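Local coordinates for nitrogenase molybdenum-iron protein beta chain (Clostridium pasteurianum, PDB 4WES) that forms, with the alpha chain, the molybdenum-iron component of nitrogenase, which reduces dinitrogen to ammonium, and shares an [8Fe-7S] cluster with that chain, at residues Cys49-Arg53 with Met65-Ser69; Gln24-Tyr30 with Thr148-Met153; Asn96-Val102 with Gly131-Thr137. One frame throughout, in Å; residues are numbered along the deposited sequence.

Interaction 1: residues Cys49-Arg53 with Met65-Ser69; sequences CSYHR and MASTS. With CLF (Fe(8)-S(7) cluster), chain H.
R53 reaches from helix 46-60 over the backbone of A66, and its atoms meet the 65-69 segment one after another. CB leaves the helix toward that segment; CG lies 3.9 Å from A66 CB; CD comes to 3.6 Å from A66 O. The chain then bends at chi3 (66°), which lays NE alongside the peptide, 3.5 Å from A66 N. NE donates its hydrogen bond to A64 O, two residues before A66. At the tip, in one of two conformers of M65, its CE comes to 3.8 Å from R53 NH2. One turn earlier C49 takes over: with SG anti to its backbone N (chi1 -177°), the thiol lies 3.9 Å from A66 CB, while its CB rests 3.7 Å from T68 CB. Strand 38-43, helix 46-60 and strand 67-68 form a beta-alpha-beta unit, and here the helix packs against its second strand, the outermost of its parallel sheet within this chain; T68 goes on to bond through its backbone to the alpha chain. T68 OG1, hydrogen-bonded to S70 N, also holds a water at 2.7 Å, which receives a weak bond from C49 N. Y51 and H52, on the same helix, reach the Fe(8)-S(7) cluster instead of 65-69. Y51 brings CE2 near S4A, and H52 presents its ring edge, NE2 lying 3.4 Å from cluster S4B. Beside them, Y82 of the alpha chain meets both rings.

Interaction 2: residues Gln24-Tyr30 with Thr148-Met153; sequences QPVGAMY and TGFANM
Q24 turns CG away from its own carbonyl carbon (chi1 -68°) and then runs extended along the start of helix 146-161; N152 has a similar first torsion, and the two amides meet with planes 36° apart. N152 ND2 donates to Q24 OE1 at 2.9 Å, tilted from the carbonyl plane, and a water accepts from both ND2 of N152 and NE2 of Q24. NE2 also donates to V143 O. Beyond this polar end, segments 24-30 and 148-153 cross at -44°, their axes 6.4 Å apart: close helix-helix packing at glycines. G149 turns its bare CA to Q24 O in a nearly straight CA-H...O contact (3.3 Å), and G27 lies against F150, whose CA makes a more bent one to G27 O (3.4 Å); neither glycine has a side chain to hold the backbones apart. A28 CB packs on M153 CB at 3.8 Å. F150 CE1 approaches the edge of the Y30 ring at CD2 (3.9 Å). Q24 stands between C23, a cluster ligand, and P25, which touches the Fe(8)-S(7) cluster. With its oxygen held by N152 and its nitrogen by V143 and water, the buried Q24 amide has both ends satisfied and its flip fixed.

Interaction 3: residues Asn96-Val102 with Gly131-Thr137; sequences NPDIIAV and GKLVIHT
K132 NZ is gripped by three protein oxygens: N96 OD1 at 2.7 Å, P97 O at 3.0 Å and D98 OD1 at 3.1 Å, the last a salt bridge through the anti lone pair. The ammonium sits above the carbonyl planes of N96 and P97; a water is a fourth acceptor, so its three N-H groups must be shared. A bend at chi2 (-66°) folds the lysine back along the 96-98 turn, with CD 3.3 Å from P97 O. D98 OD2 accepts from N37 ND2. From here parallel strands 99-104 and 133-136 run in register. L133 N donates to D98 O, then I100 N to L133 O, I135 N to I100 O (2.9 Å, 170°), V102 N to I135 O and T137 N to V102 O. I99, A101, L133 and I135 share one face, where I99 CD1 meets I135 CG2 at 3.9 Å and helix 146-161 packs; on the other, V102 CG2 touches V134 CG1 at 4.1 Å against helix 115-125, with I100 against helix 81-95. Apart from H136, whose ND1 bonds to Y160 OH, the strand side chains are apolar and mostly buried, while charge gathers at the entry end, where the lysine probably neutralises D98 and joins the turn to strand 133-136.

Interactions 1 and 3 bear on the same parallel sheet, at the two strands that are outermost within this chain, 67-68 and 133-136, with centres 15 Å apart and no direct touch. Interaction 2 makes contact with both. M29 of helix 24-33 packs its CE 3.6 Å from A66 CB, and P25 CB lies 3.5 Å from H52 ND1. Toward interaction 3, N152 O is 3.0 Å from T137 OG1, a probable weak hydrogen bond, and M153 CE reaches I135 CD1 at 4.0 Å. Y51 and H52 of interaction 1 and P25 of interaction 2 belong to the Fe(8)-S(7) cluster pocket, whereas in interaction 3 the side chain of T137 is about 12 Å from the cluster.

Interaction 1: residues Cys49-Arg53 with Met65-Ser69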
loop_
_atom_site.group_PDB
_atom_site.type_symbol
_atom_site.label_atom_id
_atom_site.label_comp_id
_atom_site.label_asym_id
_atom_site.label_seq_id
_atom_site.Cartn_x
_atom_site.Cartn_y
_atom_site.Cartn_z
ATOM N N CYS B 49 -12.150 -17.017 26.815
ATOM C CA CYS B 49 -13.197 -16.569 25.907
ATOM C C CYS B 49 -13.019 -15.085 25.581
ATOM O O CYS B 49 -13.078 -14.678 24.417
ATOM C CB CYS B 49 -14.557 -16.814 26.550
ATOM S SG CYS B 49 -15.972 -16.399 25.509
ATOM N N SER B 50 -12.778 -14.259 26.603
ATOM C CA SER B 50 -12.599 -12.826 26.363
ATOM C C SER B 50 -11.419 -12.533 25.448
ATOM O O SER B 50 -11.533 -11.772 24.486
ATOM C CB SER B 50 -12.431 -12.071 27.673
ATOM O OG SER B 50 -12.371 -10.667 27.409
ATOM N N TYR B 51 -10.277 -13.154 25.733
ATOM C CA TYR B 51 -9.107 -12.937 24.899
ATOM C C TYR B 51 -9.319 -13.375 23.464
ATOM O O TYR B 51 -8.866 -12.743 22.506
ATOM C CB TYR B 51 -7.895 -13.661 25.481
ATOM C CG TYR B 51 -7.189 -13.029 26.646
ATOM C CD1 TYR B 51 -7.180 -11.655 26.880
ATOM C CD2 TYR B 51 -6.372 -13.815 27.458
ATOM C CE1 TYR B 51 -6.414 -11.084 27.890
ATOM C CE2 TYR B 51 -5.599 -13.255 28.474
ATOM C CZ TYR B 51 -5.609 -11.903 28.673
ATOM O OH TYR B 51 -4.830 -11.392 29.694
ATOM N N HIS B 52 -9.997 -14.509 23.292
ATOM C CA HIS B 52 -10.156 -15.117 21.943
ATOM C C HIS B 52 -11.155 -14.337 21.110
ATOM O O HIS B 52 -10.920 -14.069 19.924
ATOM C CB HIS B 52 -10.506 -16.608 22.100
ATOM C CG HIS B 52 -9.455 -17.337 22.886
ATOM N ND1 HIS B 52 -9.678 -18.585 23.407
ATOM C CD2 HIS B 52 -8.240 -16.927 23.323
ATOM C CE1 HIS B 52 -8.625 -18.925 24.120
ATOM N NE2 HIS B 52 -7.740 -17.937 24.092
ATOM N N ARG B 53 -12.267 -13.947 21.717
ATOM C CA ARG B 53 -13.187 -13.023 21.053
ATOM C C ARG B 53 -12.491 -11.743 20.660
ATOM O O ARG B 53 -12.703 -11.174 19.593
ATOM C CB ARG B 53 -14.361 -12.681 21.993
ATOM C CG ARG B 53 -15.304 -13.864 22.243
ATOM C CD ARG B 53 -16.369 -13.480 23.253
ATOM N NE ARG B 53 -17.231 -12.445 22.675
ATOM C CZ ARG B 53 -17.901 -11.531 23.350
ATOM N NH1 ARG B 53 -17.926 -11.529 24.664
ATOM N NH2 ARG B 53 -18.565 -10.601 22.676
ATOM N N MET B 65 -18.876 -13.109 18.620
ATOM C CA MET B 65 -19.654 -13.573 19.759
ATOM C C MET B 65 -19.215 -14.950 20.212
ATOM O O MET B 65 -18.968 -15.825 19.363
ATOM C CB MET B 65 -21.119 -13.666 19.339
ATOM C CG MET B 65 -21.826 -12.327 19.393
ATOM S SD MET B 65 -21.963 -11.811 21.110
ATOM C CE MET B 65 -21.874 -10.053 20.950
ATOM N N ALA B 66 -19.162 -15.156 21.525
ATOM C CA ALA B 66 -18.991 -16.493 22.109
ATOM C C ALA B 66 -19.423 -16.417 23.568
ATOM O O ALA B 66 -19.261 -15.384 24.222
ATOM C CB ALA B 66 -17.562 -17.009 22.027
ATOM N N SER B 67 -19.951 -17.538 24.062
ATOM C CA SER B 67 -20.276 -17.726 25.464
ATOM C C SER B 67 -19.157 -18.527 26.148
ATOM O O SER B 67 -18.275 -19.091 25.498
ATOM C CB SER B 67 -21.601 -18.462 25.582
ATOM O OG SER B 67 -21.623 -19.619 24.790
ATOM N N THR B 68 -19.227 -18.579 27.481
ATOM C CA THR B 68 -18.238 -19.314 28.258
ATOM C C THR B 68 -18.890 -19.963 29.487
ATOM O O THR B 68 -19.925 -19.515 29.990
ATOM C CB THR B 68 -17.042 -18.398 28.714
ATOM O OG1 THR B 68 -16.225 -19.097 29.665
ATOM C CG2 THR B 68 -17.504 -17.104 29.345
ATOM N N SER B 69 -18.271 -21.062 29.907
ATOM C CA SER B 69 -18.673 -21.731 31.126
ATOM C C SER B 69 -18.300 -20.976 32.393
ATOM O O SER B 69 -18.791 -21.312 33.479
ATOM C CB SER B 69 -18.110 -23.141 31.157
ATOM O OG SER B 69 -18.711 -23.956 30.172
HETATM FE FE1 CLF H . -6.682 -19.382 32.119
HETATM FE FE2 CLF H . -7.473 -18.317 30.003
HETATM FE FE3 CLF H . -6.734 -16.601 32.039
HETATM FE FE4 CLF H . -4.935 -18.086 30.658
HETATM S S1 CLF H . -5.859 -20.198 30.035
HETATM S S2A CLF H . -8.571 -18.017 31.995
HETATM S S4A CLF H . -6.212 -16.392 29.827
HETATM S S3A CLF H . -5.058 -17.936 32.963
HETATM FE FE5 CLF H . -3.623 -19.081 27.627
HETATM FE FE6 CLF H . -4.793 -22.502 27.542
HETATM FE FE7 CLF H . -5.064 -20.446 25.737
HETATM FE FE8 CLF H . -6.697 -20.020 27.832
HETATM S S2B CLF H . -3.141 -21.085 26.823
HETATM S S3B CLF H . -6.745 -21.852 26.486
HETATM S S4B CLF H . -5.570 -18.382 26.641
HETATM O O HOH W 1 -13.784 -19.462 28.524
#

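Interaction 2: residues Gln24-Tyr30 with Thr148-Met153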
loop_
_atom_site.group_PDB
_atom_site.type_symbol
_atom_site.label_atom_id
_atom_site.label_comp_id
_atom_site.label_asym_id
_atom_site.label_seq_id
_atom_site.Cartn_x
_atom_site.Cartn_y
_atom_site.Cartn_z
ATOM N N GLN B 24 -4.918 -23.174 20.665
ATOM C CA GLN B 24 -6.022 -23.815 19.935
ATOM C C GLN B 24 -7.370 -23.081 19.954
ATOM O O GLN B 24 -7.999 -23.018 18.884
ATOM C CB GLN B 24 -6.309 -25.246 20.450
ATOM C CG GLN B 24 -5.218 -26.246 20.160
ATOM C CD GLN B 24 -5.759 -27.661 19.996
ATOM O OE1 GLN B 24 -6.941 -27.870 19.680
ATOM N NE2 GLN B 24 -4.871 -28.625 20.130
ATOM N N PRO B 25 -7.880 -22.632 21.112
ATOM C CA PRO B 25 -9.311 -22.305 21.130
ATOM C C PRO B 25 -9.777 -21.250 20.142
ATOM O O PRO B 25 -10.881 -21.390 19.610
ATOM C CB PRO B 25 -9.564 -21.943 22.586
ATOM C CG PRO B 25 -8.535 -22.789 23.349
ATOM C CD PRO B 25 -7.311 -22.668 22.490
ATOM N N VAL B 26 -9.007 -20.185 19.899
ATOM C CA VAL B 26 -9.506 -19.193 18.941
ATOM C C VAL B 26 -9.703 -19.819 17.551
ATOM O O VAL B 26 -10.568 -19.359 16.796
ATOM C CB VAL B 26 -8.635 -17.926 18.865
ATOM C CG1 VAL B 26 -7.306 -18.151 18.149
ATOM C CG2 VAL B 26 -9.414 -16.786 18.225
ATOM N N GLY B 27 -8.893 -20.805 17.195
ATOM C CA GLY B 27 -9.100 -21.475 15.915
ATOM C C GLY B 27 -10.422 -22.208 15.857
ATOM O O GLY B 27 -11.078 -22.224 14.825
ATOM N N ALA B 28 -10.781 -22.859 16.946
ATOM C CA ALA B 28 -12.084 -23.515 17.054
ATOM C C ALA B 28 -13.218 -22.497 17.059
ATOM O O ALA B 28 -14.294 -22.758 16.473
ATOM C CB ALA B 28 -12.134 -24.380 18.313
ATOM N N MET B 29 -13.028 -21.355 17.735
ATOM C CA MET B 29 -14.021 -20.298 17.751
ATOM C C MET B 29 -14.257 -19.772 16.326
ATOM O O MET B 29 -15.412 -19.576 15.917
ATOM C CB MET B 29 -13.544 -19.198 18.708
ATOM C CG MET B 29 -14.528 -18.078 18.903
ATOM S SD MET B 29 -13.984 -16.802 20.053
ATOM C CE MET B 29 -14.037 -17.705 21.608
ATOM N N TYR B 30 -13.183 -19.534 15.584
ATOM C CA TYR B 30 -13.273 -19.090 14.222
ATOM C C TYR B 30 -14.024 -20.101 13.347
ATOM O O TYR B 30 -14.925 -19.737 12.593
ATOM C CB TYR B 30 -11.856 -18.824 13.693
ATOM C CG TYR B 30 -11.813 -18.334 12.268
ATOM C CD1 TYR B 30 -12.175 -17.040 11.958
ATOM C CD2 TYR B 30 -11.434 -19.163 11.210
ATOM C CE1 TYR B 30 -12.179 -16.590 10.655
ATOM C CE2 TYR B 30 -11.402 -18.721 9.917
ATOM C CZ TYR B 30 -11.777 -17.426 9.622
ATOM O OH TYR B 30 -11.827 -16.940 8.339
ATOM N N THR B 148 -4.399 -26.041 14.919
ATOM C CA THR B 148 -4.874 -27.330 15.415
ATOM C C THR B 148 -6.269 -27.197 15.980
ATOM O O THR B 148 -7.104 -28.108 15.843
ATOM C CB THR B 148 -3.913 -27.834 16.495
ATOM O OG1 THR B 148 -2.570 -27.441 16.210
ATOM C CG2 THR B 148 -4.004 -29.332 16.641
ATOM N N GLY B 149 -6.569 -26.085 16.639
ATOM C CA GLY B 149 -7.892 -25.838 17.169
ATOM C C GLY B 149 -8.956 -25.769 16.083
ATOM O O GLY B 149 -10.055 -26.347 16.217
ATOM N N PHE B 150 -8.629 -25.068 15.002
ATOM C CA PHE B 150 -9.482 -25.043 13.820
ATOM C C PHE B 150 -9.709 -26.478 13.326
ATOM O O PHE B 150 -10.840 -26.904 13.065
ATOM C CB PHE B 150 -8.855 -24.151 12.765
ATOM C CG PHE B 150 -9.665 -24.054 11.491
ATOM C CD1 PHE B 150 -10.517 -22.991 11.275
ATOM C CD2 PHE B 150 -9.530 -25.000 10.505
ATOM C CE1 PHE B 150 -11.248 -22.892 10.118
ATOM C CE2 PHE B 150 -10.272 -24.916 9.332
ATOM C CZ PHE B 150 -11.101 -23.835 9.126
ATOM N N ALA B 151 -8.619 -27.222 13.158
ATOM C CA ALA B 151 -8.726 -28.577 12.632
ATOM C C ALA B 151 -9.622 -29.436 13.482
ATOM O O ALA B 151 -10.417 -30.252 12.952
ATOM C CB ALA B 151 -7.366 -29.219 12.514
ATOM N N ASN B 152 -9.475 -29.317 14.793
ATOM C CA ASN B 152 -10.273 -30.082 15.739
ATOM C C ASN B 152 -11.764 -29.712 15.692
ATOM O O ASN B 152 -12.638 -30.593 15.693
ATOM C CB ASN B 152 -9.712 -29.919 17.170
ATOM C CG ASN B 152 -8.478 -30.736 17.389
ATOM O OD1 ASN B 152 -8.273 -31.762 16.742
ATOM N ND2 ASN B 152 -7.634 -30.296 18.290
ATOM N N MET B 153 -12.081 -28.437 15.552
ATOM C CA MET B 153 -13.473 -28.036 15.461
ATOM C C MET B 153 -14.087 -28.616 14.187
ATOM O O MET B 153 -15.249 -29.034 14.189
ATOM C CB MET B 153 -13.614 -26.507 15.484
ATOM C CG MET B 153 -15.065 -26.026 15.616
ATOM S SD MET B 153 -15.775 -26.193 17.278
ATOM C CE MET B 153 -16.698 -27.672 17.123
HETATM O O HOH W 2 -5.353 -31.533 19.794
#

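Interaction 3: residues Asn96-Val102 with Gly131-Thr137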
loop_
_atom_site.group_PDB
_atom_site.type_symbol
_atom_site.label_atom_id
_atom_site.label_comp_id
_atom_site.label_asym_id
_atom_site.label_seq_id
_atom_site.Cartn_x
_atom_site.Cartn_y
_atom_site.Cartn_z
ATOM N N ASN B 96 -30.761 -17.893 21.784
ATOM C CA ASN B 96 -31.399 -18.712 20.761
ATOM C C ASN B 96 -30.573 -19.027 19.501
ATOM O O ASN B 96 -31.056 -18.867 18.389
ATOM C CB ASN B 96 -32.726 -18.066 20.339
ATOM C CG ASN B 96 -33.601 -19.011 19.566
ATOM O OD1 ASN B 96 -33.607 -20.222 19.808
ATOM N ND2 ASN B 96 -34.358 -18.461 18.647
ATOM N N PRO B 97 -29.315 -19.522 19.649
ATOM C CA PRO B 97 -28.639 -20.056 18.478
ATOM C C PRO B 97 -29.364 -21.324 18.013
ATOM O O PRO B 97 -30.126 -21.920 18.784
ATOM C CB PRO B 97 -27.244 -20.388 19.019
ATOM C CG PRO B 97 -27.509 -20.759 20.434
ATOM C CD PRO B 97 -28.595 -19.827 20.897
ATOM N N ASP B 98 -29.070 -21.768 16.789
ATOM C CA ASP B 98 -29.559 -23.081 16.328
ATOM C C ASP B 98 -28.619 -24.208 16.785
ATOM O O ASP B 98 -29.033 -25.365 16.909
ATOM C CB ASP B 98 -29.731 -23.097 14.815
ATOM C CG ASP B 98 -30.888 -22.246 14.351
ATOM O OD1 ASP B 98 -31.724 -21.839 15.179
ATOM O OD2 ASP B 98 -30.947 -21.983 13.139
ATOM N N ILE B 99 -27.341 -23.857 16.997
ATOM C CA ILE B 99 -26.315 -24.811 17.372
ATOM C C ILE B 99 -25.311 -24.118 18.280
ATOM O O ILE B 99 -24.902 -22.995 18.018
ATOM C CB ILE B 99 -25.654 -25.446 16.126
ATOM C CG1 ILE B 99 -24.602 -26.468 16.522
ATOM C CG2 ILE B 99 -25.098 -24.403 15.162
ATOM C CD1 ILE B 99 -24.123 -27.324 15.361
ATOM N N ILE B 100 -24.956 -24.804 19.367
ATOM C CA ILE B 100 -23.864 -24.393 20.243
ATOM C C ILE B 100 -22.669 -25.274 19.904
ATOM O O ILE B 100 -22.776 -26.490 19.945
ATOM C CB ILE B 100 -24.249 -24.535 21.726
ATOM C CG1 ILE B 100 -25.472 -23.673 22.065
ATOM C CG2 ILE B 100 -23.060 -24.185 22.608
ATOM C CD1 ILE B 100 -25.975 -23.864 23.471
ATOM N N ALA B 101 -21.534 -24.647 19.559
ATOM C CA ALA B 101 -20.343 -25.407 19.221
ATOM C C ALA B 101 -19.311 -25.192 20.325
ATOM O O ALA B 101 -18.700 -24.140 20.431
ATOM C CB ALA B 101 -19.778 -24.973 17.893
ATOM N N VAL B 102 -19.160 -26.213 21.157
ATOM C CA VAL B 102 -18.307 -26.151 22.347
ATOM C C VAL B 102 -16.865 -26.522 22.003
ATOM O O VAL B 102 -16.613 -27.515 21.313
ATOM C CB VAL B 102 -18.832 -27.145 23.409
ATOM C CG1 VAL B 102 -17.938 -27.091 24.645
ATOM C CG2 VAL B 102 -20.275 -26.813 23.775
ATOM N N GLY B 131 -34.999 -29.457 17.795
ATOM C CA GLY B 131 -34.469 -28.755 16.636
ATOM C C GLY B 131 -33.147 -28.055 16.865
ATOM O O GLY B 131 -32.552 -27.564 15.917
ATOM N N LYS B 132 -32.704 -28.008 18.117
ATOM C CA LYS B 132 -31.439 -27.353 18.456
ATOM C C LYS B 132 -30.376 -28.404 18.653
ATOM O O LYS B 132 -30.665 -29.561 18.973
ATOM C CB LYS B 132 -31.556 -26.535 19.746
ATOM C CG LYS B 132 -32.648 -25.490 19.697
ATOM C CD LYS B 132 -32.370 -24.401 18.688
ATOM C CE LYS B 132 -33.302 -23.218 18.859
ATOM N NZ LYS B 132 -32.979 -22.100 17.959
ATOM N N LEU B 133 -29.112 -27.974 18.542
ATOM C CA LEU B 133 -27.996 -28.893 18.635
ATOM C C LEU B 133 -26.894 -28.359 19.537
ATOM O O LEU B 133 -26.641 -27.145 19.586
ATOM C CB LEU B 133 -27.393 -29.147 17.252
ATOM C CG LEU B 133 -28.301 -29.824 16.243
ATOM C CD1 LEU B 133 -27.738 -29.785 14.847
ATOM C CD2 LEU B 133 -28.565 -31.258 16.671
ATOM N N VAL B 134 -26.204 -29.274 20.216
ATOM C CA VAL B 134 -24.940 -28.973 20.933
ATOM C C VAL B 134 -23.892 -29.957 20.458
ATOM O O VAL B 134 -24.089 -31.168 20.530
ATOM C CB VAL B 134 -25.104 -29.102 22.466
ATOM C CG1 VAL B 134 -23.771 -28.791 23.156
ATOM C CG2 VAL B 134 -26.209 -28.190 22.991
ATOM N N ILE B 135 -22.802 -29.418 19.919
ATOM C CA ILE B 135 -21.689 -30.217 19.477
ATOM C C ILE B 135 -20.426 -29.792 20.225
ATOM O O ILE B 135 -20.413 -28.754 20.884
ATOM C CB ILE B 135 -21.482 -30.108 17.947
ATOM C CG1 ILE B 135 -20.935 -28.763 17.492
ATOM C CG2 ILE B 135 -22.788 -30.432 17.221
ATOM C CD1 ILE B 135 -20.450 -28.774 16.073
ATOM N N HIS B 136 -19.371 -30.588 20.131
ATOM C CA HIS B 136 -18.123 -30.213 20.809
ATOM C C HIS B 136 -16.901 -30.741 20.088
ATOM O O HIS B 136 -16.970 -31.699 19.302
ATOM C CB HIS B 136 -18.071 -30.710 22.269
ATOM C CG HIS B 136 -17.478 -32.071 22.432
ATOM N ND1 HIS B 136 -18.154 -33.248 22.155
ATOM C CD2 HIS B 136 -16.249 -32.428 22.843
ATOM C CE1 HIS B 136 -17.354 -34.271 22.390
ATOM N NE2 HIS B 136 -16.190 -33.801 22.802
ATOM N N THR B 137 -15.769 -30.103 20.395
ATOM C CA THR B 137 -14.454 -30.660 20.180
ATOM C C THR B 137 -13.614 -30.440 21.439
ATOM O O THR B 137 -14.060 -29.786 22.364
ATOM C CB THR B 137 -13.758 -30.090 18.936
ATOM O OG1 THR B 137 -12.557 -30.814 18.692
ATOM C CG2 THR B 137 -13.462 -28.640 19.085
HETATM O O HOH W 3 -35.958 -20.955 17.802
#